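Local coordinates for dihydrofolate reductase from Moritella profunda, a protein that probably catalyses the NADPH-dependent reduction of 7,8-dihydrofolate to 5,6,7,8-tetrahydrofolate, a key step of folate metabolism, in two crystal structures: PDB 3IA5 (chain A, 2.10 Å), residues Trp23-Glu28 and Thr115-Thr120; PDB 2ZZA (chain B, 2.00 Å), residues Trp23-Glu28 and Thr115-Thr120. One frame, after least-squares fit of the local backbone (RMSD 0.69 Å); residues are numbered along the deposited sequences.

Structure 1 (3IA5); sequences WHLPAE and THIELT.
Segment 23-28, a loop leading into the first turn of a helix, lies alongside the end of central sheet strand 111-117, with Trp-23 facing Leu-119 and the CA atoms of Glu-28 and Thr-115 7.1 Å apart. Trp-23 and Ile-117 meet in a CH-pi contact: CD1 of Ile-117 sits over one face of the indole, near the five-membered ring. CD2 of Leu-119 comes within 3.8 Å of CB of Trp-23. Leu-25 and Ile-117 reach toward each other tip to tip, CD2 of Leu-25 lying 3.8 Å from CD1 of Ile-117. Glu-28 has CG wedged between the backbone N and the carbonyl carbon (chi1 87°) and then runs out extended, which carries its carboxylate to the indole. There NE1 of Trp-23 donates a nearly straight hydrogen bond of 3.1 Å (168°) to OE2 of Glu-28, which lies close to the indole plane and is met on the syn side, tilted somewhat from the carboxylate plane. The site is consistent with the folate side of the cleft in this family, close to Ala-8 and Met-21, which bind NADP(+).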
loop_
_atom_site.group_PDB
_atom_site.type_symbol
_atom_site.label_atom_id
_atom_site.label_comp_id
_atom_site.label_asym_id
_atom_site.label_seq_id
_atom_site.Cartn_x
_atom_site.Cartn_y
_atom_site.Cartn_z
ATOM N N TRP A 23 13.844 -4.498 6.175
ATOM C CA TRP A 23 13.570 -5.855 6.642
ATOM C C TRP A 23 13.466 -6.792 5.466
ATOM O O TRP A 23 13.221 -6.344 4.333
ATOM C CB TRP A 23 12.258 -5.928 7.442
ATOM C CG TRP A 23 11.013 -5.439 6.707
ATOM C CD1 TRP A 23 10.367 -6.055 5.645
ATOM C CD2 TRP A 23 10.267 -4.249 6.985
ATOM N NE1 TRP A 23 9.267 -5.318 5.265
ATOM C CE2 TRP A 23 9.183 -4.202 6.061
ATOM C CE3 TRP A 23 10.405 -3.211 7.919
ATOM C CZ2 TRP A 23 8.240 -3.154 6.056
ATOM C CZ3 TRP A 23 9.465 -2.173 7.915
ATOM C CH2 TRP A 23 8.398 -2.154 6.988
ATOM N N HIS A 24 13.653 -8.083 5.747
ATOM C CA HIS A 24 13.396 -9.150 4.782
ATOM C C HIS A 24 12.104 -9.862 5.130
ATOM O O HIS A 24 11.942 -10.329 6.257
ATOM C CB HIS A 24 14.539 -10.171 4.770
ATOM C CG HIS A 24 15.848 -9.590 4.358
ATOM N ND1 HIS A 24 16.101 -9.178 3.069
ATOM C CD2 HIS A 24 16.970 -9.327 5.069
ATOM C CE1 HIS A 24 17.325 -8.691 2.999
ATOM N NE2 HIS A 24 17.873 -8.761 4.201
ATOM N N LEU A 25 11.174 -9.911 4.184
ATOM C CA LEU A 25 9.909 -10.624 4.370
ATOM C C LEU A 25 9.231 -10.830 3.013
ATOM O O LEU A 25 8.266 -10.150 2.689
ATOM C CB LEU A 25 8.959 -9.891 5.324
ATOM C CG LEU A 25 7.930 -10.843 5.973
ATOM C CD1 LEU A 25 8.356 -11.305 7.380
ATOM C CD2 LEU A 25 6.524 -10.244 6.008
ATOM N N PRO A 26 9.763 -11.758 2.214
ATOM C CA PRO A 26 9.289 -12.021 0.848
ATOM C C PRO A 26 7.809 -12.381 0.857
ATOM O O PRO A 26 7.132 -12.108 -0.119
ATOM C CB PRO A 26 10.139 -13.209 0.392
ATOM C CG PRO A 26 11.397 -13.132 1.249
ATOM C CD PRO A 26 10.978 -12.518 2.561
ATOM N N ALA A 27 7.303 -12.911 1.963
ATOM C CA ALA A 27 5.862 -13.193 2.082
ATOM C C ALA A 27 4.943 -11.974 1.841
ATOM O O ALA A 27 3.792 -12.138 1.410
ATOM C CB ALA A 27 5.556 -13.793 3.444
ATOM N N GLU A 28 5.433 -10.770 2.160
ATOM C CA GLU A 28 4.643 -9.549 1.976
ATOM C C GLU A 28 4.214 -9.366 0.515
ATOM O O GLU A 28 3.127 -8.847 0.230
ATOM C CB GLU A 28 5.397 -8.286 2.479
ATOM C CG GLU A 28 6.321 -7.650 1.456
ATOM C CD GLU A 28 7.151 -6.491 2.048
ATOM O OE1 GLU A 28 7.815 -5.725 1.313
ATOM O OE2 GLU A 28 7.149 -6.351 3.266
ATOM N N THR A 115 0.019 -5.388 6.633
ATOM C CA THR A 115 0.844 -6.485 7.087
ATOM C C THR A 115 1.718 -5.968 8.226
ATOM O O THR A 115 2.688 -5.232 7.984
ATOM C CB THR A 115 1.718 -6.981 5.954
ATOM O OG1 THR A 115 0.892 -7.505 4.907
ATOM C CG2 THR A 115 2.710 -8.084 6.477
ATOM N N HIS A 116 1.332 -6.281 9.456
ATOM C CA HIS A 116 2.110 -5.886 10.628
ATOM C C HIS A 116 3.246 -6.903 10.789
ATOM O O HIS A 116 2.978 -8.078 11.098
ATOM C CB HIS A 116 1.250 -5.868 11.906
ATOM C CG HIS A 116 0.069 -4.916 11.865
ATOM N ND1 HIS A 116 0.188 -3.560 12.100
ATOM C CD2 HIS A 116 -1.261 -5.143 11.698
ATOM C CE1 HIS A 116 -1.007 -2.987 12.051
ATOM N NE2 HIS A 116 -1.904 -3.924 11.808
ATOM N N ILE A 117 4.483 -6.475 10.533
ATOM C CA ILE A 117 5.672 -7.292 10.806
ATOM C C ILE A 117 6.141 -7.093 12.269
ATOM O O ILE A 117 6.336 -5.958 12.734
ATOM C CB ILE A 117 6.770 -6.983 9.800
ATOM C CG1 ILE A 117 6.159 -6.991 8.388
ATOM C CG2 ILE A 117 7.949 -7.967 9.908
ATOM C CD1 ILE A 117 7.130 -6.710 7.299
ATOM N N GLU A 118 6.267 -8.197 12.994
ATOM C CA GLU A 118 6.570 -8.163 14.435
ATOM C C GLU A 118 8.060 -7.894 14.624
ATOM O O GLU A 118 8.875 -8.822 14.752
ATOM C CB GLU A 118 6.181 -9.475 15.109
ATOM C CG GLU A 118 6.382 -9.467 16.639
ATOM C CD GLU A 118 6.242 -10.854 17.281
ATOM O OE1 GLU A 118 6.725 -11.855 16.704
ATOM O OE2 GLU A 118 5.647 -10.945 18.376
ATOM N N LEU A 119 8.387 -6.603 14.664
ATOM C CA LEU A 119 9.742 -6.110 14.491
ATOM C C LEU A 119 9.841 -4.676 15.003
ATOM O O LEU A 119 9.055 -3.807 14.598
ATOM C CB LEU A 119 10.065 -6.101 12.986
ATOM C CG LEU A 119 11.141 -5.131 12.549
ATOM C CD1 LEU A 119 12.477 -5.620 13.169
ATOM C CD2 LEU A 119 11.234 -5.121 11.052
ATOM N N THR A 120 10.807 -4.446 15.883
ATOM C CA THR A 120 11.184 -3.109 16.295
ATOM C C THR A 120 12.438 -2.677 15.529
ATOM O O THR A 120 13.482 -3.340 15.600
ATOM C CB THR A 120 11.442 -3.026 17.804
ATOM O OG1 THR A 120 10.198 -3.176 18.491
ATOM C CG2 THR A 120 12.047 -1.677 18.152
#

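Structure 2 (2ZZA); sequences WHLPAE and THIELT. With FOL (folic acid), chain C.
Across the two segments Trp-23 faces Leu-119, and the CA atoms of Glu-28 and Thr-115 are 8.1 Å apart. Trp-23 and Ile-117 meet in a CH-pi contact, CD1 of Ile-117 over one face of the indole near the five-membered ring, though the modelled spacing is doubtful. CD2 of Leu-119 comes within 4.1 Å of CB of Trp-23. Leu-25 and Ile-117 reach toward each other tip to tip, CD1 of Leu-25 lying 3.7 Å from CD1 of Ile-117. Glu-28 has CG opposite the backbone N (chi1 -156°) and bends at chi2 (-74°), which turns the carboxylate to Thr-115 and the pterin of folic acid. OE1 of Glu-28 takes a hydrogen bond of 2.7 Å from OG1 of Thr-115, on its anti side. NA2 of folic acid gives OE1 of Glu-28 a second, nearly straight one of 2.8 Å (171°). OE2 of Glu-28 lies 2.6 Å from N3 of the pterin. A carboxylate facing the 2-amino group and N3 of the pterin is characteristic of the folate pocket of dihydrofolate reductases.

Structure 1 against structure 2
One hydrogen bond across the segments belongs to structure 2 alone: Thr-115(B) OG1 to Glu-28(B) OE1, 2.7 Å. In structure 1 the nearest like atoms, Thr-115(A) OG1 and Glu-28(A) OE2, are 6.6 Å apart, too far to bond. The side chain of Thr-115(A) and that of Thr-115(B) keep their place; it is the glutamate that lies differently. Glu-28(A) and Glu-28(B) differ in chi1, 87° against -156°, and the chain is extended in the first but bent at chi2 in the second. Their CD atoms stand 3.5 Å apart after superposition, and every side-chain atom from CB outward leaves its place. Folic acid, modelled in structure 2 alone, touches both Glu-28(B) and Thr-115(B), and its NA2 gives Glu-28(B) OE1 a second hydrogen bond. The turn is consistent with the carboxylate being drawn to the pterin and threonine together, though the two crystals may differ in other ways. The backbone at 27 and 28 is displaced: the CA atoms of Ala-27(A) and Ala-27(B) stand 1.1 Å apart after superposition, as do those of Glu-28(A) and Glu-28(B).

In the packing, CB of Glu-28(A) and CB of Glu-28(B) each stay against the carbonyl O of their own Leu-25. In structure 1 Glu-28(A) comes no nearer to Thr-115(A) than 4.8 Å, CB to CG2; the touch is found in structure 2 alone. The models of Leu-25(A) and Leu-25(B) differ in both side-chain torsions, with CG atoms 1.5 Å apart after superposition; CD2 of Leu-25(B) lies near the place of CD1 of Leu-25(A), while the place of CD2 of Leu-25(A) is left. Just before it, the carbonyl O atoms of His-24(A) and His-24(B) stand 1.7 Å apart after superposition.

Structure 2 (2ZZA)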
loop_
_atom_site.group_PDB
_atom_site.type_symbol
_atom_site.label_atom_id
_atom_site.label_comp_id
_atom_site.label_asym_id
_atom_site.label_seq_id
_atom_site.Cartn_x
_atom_site.Cartn_y
_atom_site.Cartn_z
ATOM N N TRP B 23 13.558 -4.503 6.448
ATOM C CA TRP B 23 13.421 -5.946 6.624
ATOM C C TRP B 23 13.261 -6.617 5.270
ATOM O O TRP B 23 13.170 -5.944 4.246
ATOM C CB TRP B 23 12.189 -6.253 7.487
ATOM C CG TRP B 23 10.920 -5.713 6.890
ATOM C CD1 TRP B 23 10.225 -6.228 5.832
ATOM C CD2 TRP B 23 10.237 -4.511 7.269
ATOM N NE1 TRP B 23 9.154 -5.418 5.524
ATOM C CE2 TRP B 23 9.139 -4.358 6.389
ATOM C CE3 TRP B 23 10.448 -3.547 8.264
ATOM C CZ2 TRP B 23 8.255 -3.277 6.475
ATOM C CZ3 TRP B 23 9.567 -2.472 8.348
ATOM C CH2 TRP B 23 8.485 -2.349 7.454
ATOM N N HIS B 24 13.220 -7.944 5.274
ATOM C CA HIS B 24 13.045 -8.703 4.042
ATOM C C HIS B 24 12.146 -9.918 4.254
ATOM O O HIS B 24 12.560 -10.930 4.823
ATOM C CB HIS B 24 14.390 -9.159 3.483
ATOM C CG HIS B 24 14.273 -9.894 2.185
ATOM N ND1 HIS B 24 13.691 -9.336 1.066
ATOM C CD2 HIS B 24 14.631 -11.153 1.835
ATOM C CE1 HIS B 24 13.693 -10.220 0.084
ATOM N NE2 HIS B 24 14.257 -11.331 0.524
ATOM N N LEU B 25 10.907 -9.803 3.793
ATOM C CA LEU B 25 9.933 -10.875 3.918
ATOM C C LEU B 25 9.366 -11.128 2.525
ATOM O O LEU B 25 8.342 -10.559 2.145
ATOM C CB LEU B 25 8.819 -10.459 4.884
ATOM C CG LEU B 25 9.235 -10.164 6.332
ATOM C CD1 LEU B 25 8.051 -9.591 7.099
ATOM C CD2 LEU B 25 9.732 -11.443 7.000
ATOM N N PRO B 26 10.030 -11.990 1.741
ATOM C CA PRO B 26 9.546 -12.276 0.386
ATOM C C PRO B 26 8.067 -12.645 0.307
ATOM O O PRO B 26 7.359 -12.189 -0.588
ATOM C CB PRO B 26 10.469 -13.402 -0.088
ATOM C CG PRO B 26 10.924 -14.047 1.187
ATOM C CD PRO B 26 11.157 -12.868 2.094
ATOM N N ALA B 27 7.600 -13.460 1.245
ATOM C CA ALA B 27 6.203 -13.862 1.252
ATOM C C ALA B 27 5.282 -12.665 1.475
ATOM O O ALA B 27 4.141 -12.663 1.014
ATOM C CB ALA B 27 5.969 -14.904 2.329
ATOM N N GLU B 28 5.765 -11.655 2.192
ATOM C CA GLU B 28 4.954 -10.470 2.455
ATOM C C GLU B 28 4.905 -9.598 1.196
ATOM O O GLU B 28 3.891 -8.960 0.916
ATOM C CB GLU B 28 5.524 -9.677 3.641
ATOM C CG GLU B 28 4.494 -8.799 4.340
ATOM C CD GLU B 28 4.131 -7.554 3.546
ATOM O OE1 GLU B 28 2.952 -7.128 3.601
ATOM O OE2 GLU B 28 5.028 -6.994 2.876
ATOM N N THR B 115 -0.095 -4.589 6.915
ATOM C CA THR B 115 0.613 -5.778 7.357
ATOM C C THR B 115 1.439 -5.320 8.553
ATOM O O THR B 115 2.302 -4.445 8.425
ATOM C CB THR B 115 1.568 -6.321 6.297
ATOM O OG1 THR B 115 0.819 -6.836 5.189
ATOM C CG2 THR B 115 2.423 -7.437 6.892
ATOM N N HIS B 116 1.157 -5.874 9.725
ATOM C CA HIS B 116 1.908 -5.494 10.909
ATOM C C HIS B 116 3.007 -6.513 11.138
ATOM O O HIS B 116 2.740 -7.703 11.294
ATOM C CB HIS B 116 0.997 -5.418 12.133
ATOM C CG HIS B 116 -0.055 -4.359 12.034
ATOM N ND1 HIS B 116 -1.347 -4.627 11.630
ATOM C CD2 HIS B 116 -0.002 -3.026 12.260
ATOM C CE1 HIS B 116 -2.042 -3.503 11.614
ATOM N NE2 HIS B 116 -1.249 -2.518 11.990
ATOM N N ILE B 117 4.245 -6.040 11.139
ATOM C CA ILE B 117 5.384 -6.918 11.342
ATOM C C ILE B 117 5.841 -6.823 12.782
ATOM O O ILE B 117 6.057 -5.731 13.311
ATOM C CB ILE B 117 6.541 -6.545 10.398
ATOM C CG1 ILE B 117 6.056 -6.624 8.949
ATOM C CG2 ILE B 117 7.707 -7.503 10.593
ATOM C CD1 ILE B 117 7.044 -6.109 7.949
ATOM N N GLU B 118 5.973 -7.985 13.414
ATOM C CA GLU B 118 6.391 -8.075 14.801
ATOM C C GLU B 118 7.889 -7.824 14.848
ATOM O O GLU B 118 8.687 -8.754 14.913
ATOM C CB GLU B 118 6.050 -9.470 15.334
ATOM C CG GLU B 118 5.851 -9.541 16.828
ATOM C CD GLU B 118 4.962 -10.705 17.222
ATOM O OE1 GLU B 118 5.362 -11.864 17.010
ATOM O OE2 GLU B 118 3.853 -10.455 17.734
ATOM N N LEU B 119 8.266 -6.552 14.815
ATOM C CA LEU B 119 9.668 -6.183 14.808
ATOM C C LEU B 119 9.874 -4.727 15.219
ATOM O O LEU B 119 9.113 -3.848 14.818
ATOM C CB LEU B 119 10.226 -6.396 13.399
ATOM C CG LEU B 119 11.604 -5.833 13.057
ATOM C CD1 LEU B 119 12.689 -6.715 13.670
ATOM C CD2 LEU B 119 11.758 -5.769 11.547
ATOM N N THR B 120 10.898 -4.480 16.029
ATOM C CA THR B 120 11.221 -3.125 16.456
ATOM C C THR B 120 12.548 -2.811 15.803
ATOM O O THR B 120 13.560 -3.433 16.115
ATOM C CB THR B 120 11.363 -3.022 17.986
ATOM O OG1 THR B 120 10.082 -3.224 18.589
ATOM C CG2 THR B 120 11.886 -1.650 18.388
HETATM N N1 FOL C . 3.138 -2.809 1.327
HETATM C C2 FOL C . 3.324 -4.012 1.890
HETATM N NA2 FOL C . 2.286 -4.670 2.397
HETATM N N3 FOL C . 4.600 -4.590 1.909
HETATM C C4 FOL C . 5.670 -3.901 1.327
HETATM O O4 FOL C . 6.798 -4.392 1.309
HETATM C C4A FOL C . 5.435 -2.661 0.746
HETATM N N5 FOL C . 6.420 -2.012 0.110
HETATM C C6 FOL C . 6.157 -0.861 -0.522
HETATM C C7 FOL C . 4.867 -0.342 -0.501
HETATM N N8 FOL C . 3.899 -0.977 0.134
HETATM C C8A FOL C . 4.148 -2.135 0.760
HETATM C C9 FOL C . 7.250 -0.119 -1.295
HETATM N N10 FOL C . 8.427 -0.962 -1.558
HETATM C C11 FOL C . 8.422 -4.130 -4.199
HETATM C C12 FOL C . 9.584 -3.777 -3.520
HETATM C C13 FOL C . 9.574 -2.708 -2.632
HETATM C C14 FOL C . 8.409 -1.980 -2.417
HETATM C C15 FOL C . 7.247 -2.337 -3.093
HETATM C C16 FOL C . 7.253 -3.410 -3.978
HETATM C C FOL C . 8.439 -5.299 -5.188
HETATM O O FOL C . 9.484 -5.657 -5.730
HETATM N N FOL C . 7.258 -5.869 -5.413
HETATM C CA FOL C . 7.080 -6.992 -6.346
HETATM C CB FOL C . 7.095 -8.328 -5.601
HETATM C CG FOL C . 8.485 -8.682 -5.067
HETATM C CD FOL C . 9.464 -8.984 -6.203
HETATM O OE1 FOL C . 8.987 -9.093 -7.354
HETATM O OE2 FOL C . 10.669 -9.116 -5.895
HETATM C CT FOL C . 5.728 -6.828 -7.043
HETATM O O1 FOL C . 4.858 -6.171 -6.429
HETATM O O2 FOL C . 5.594 -7.365 -8.164
#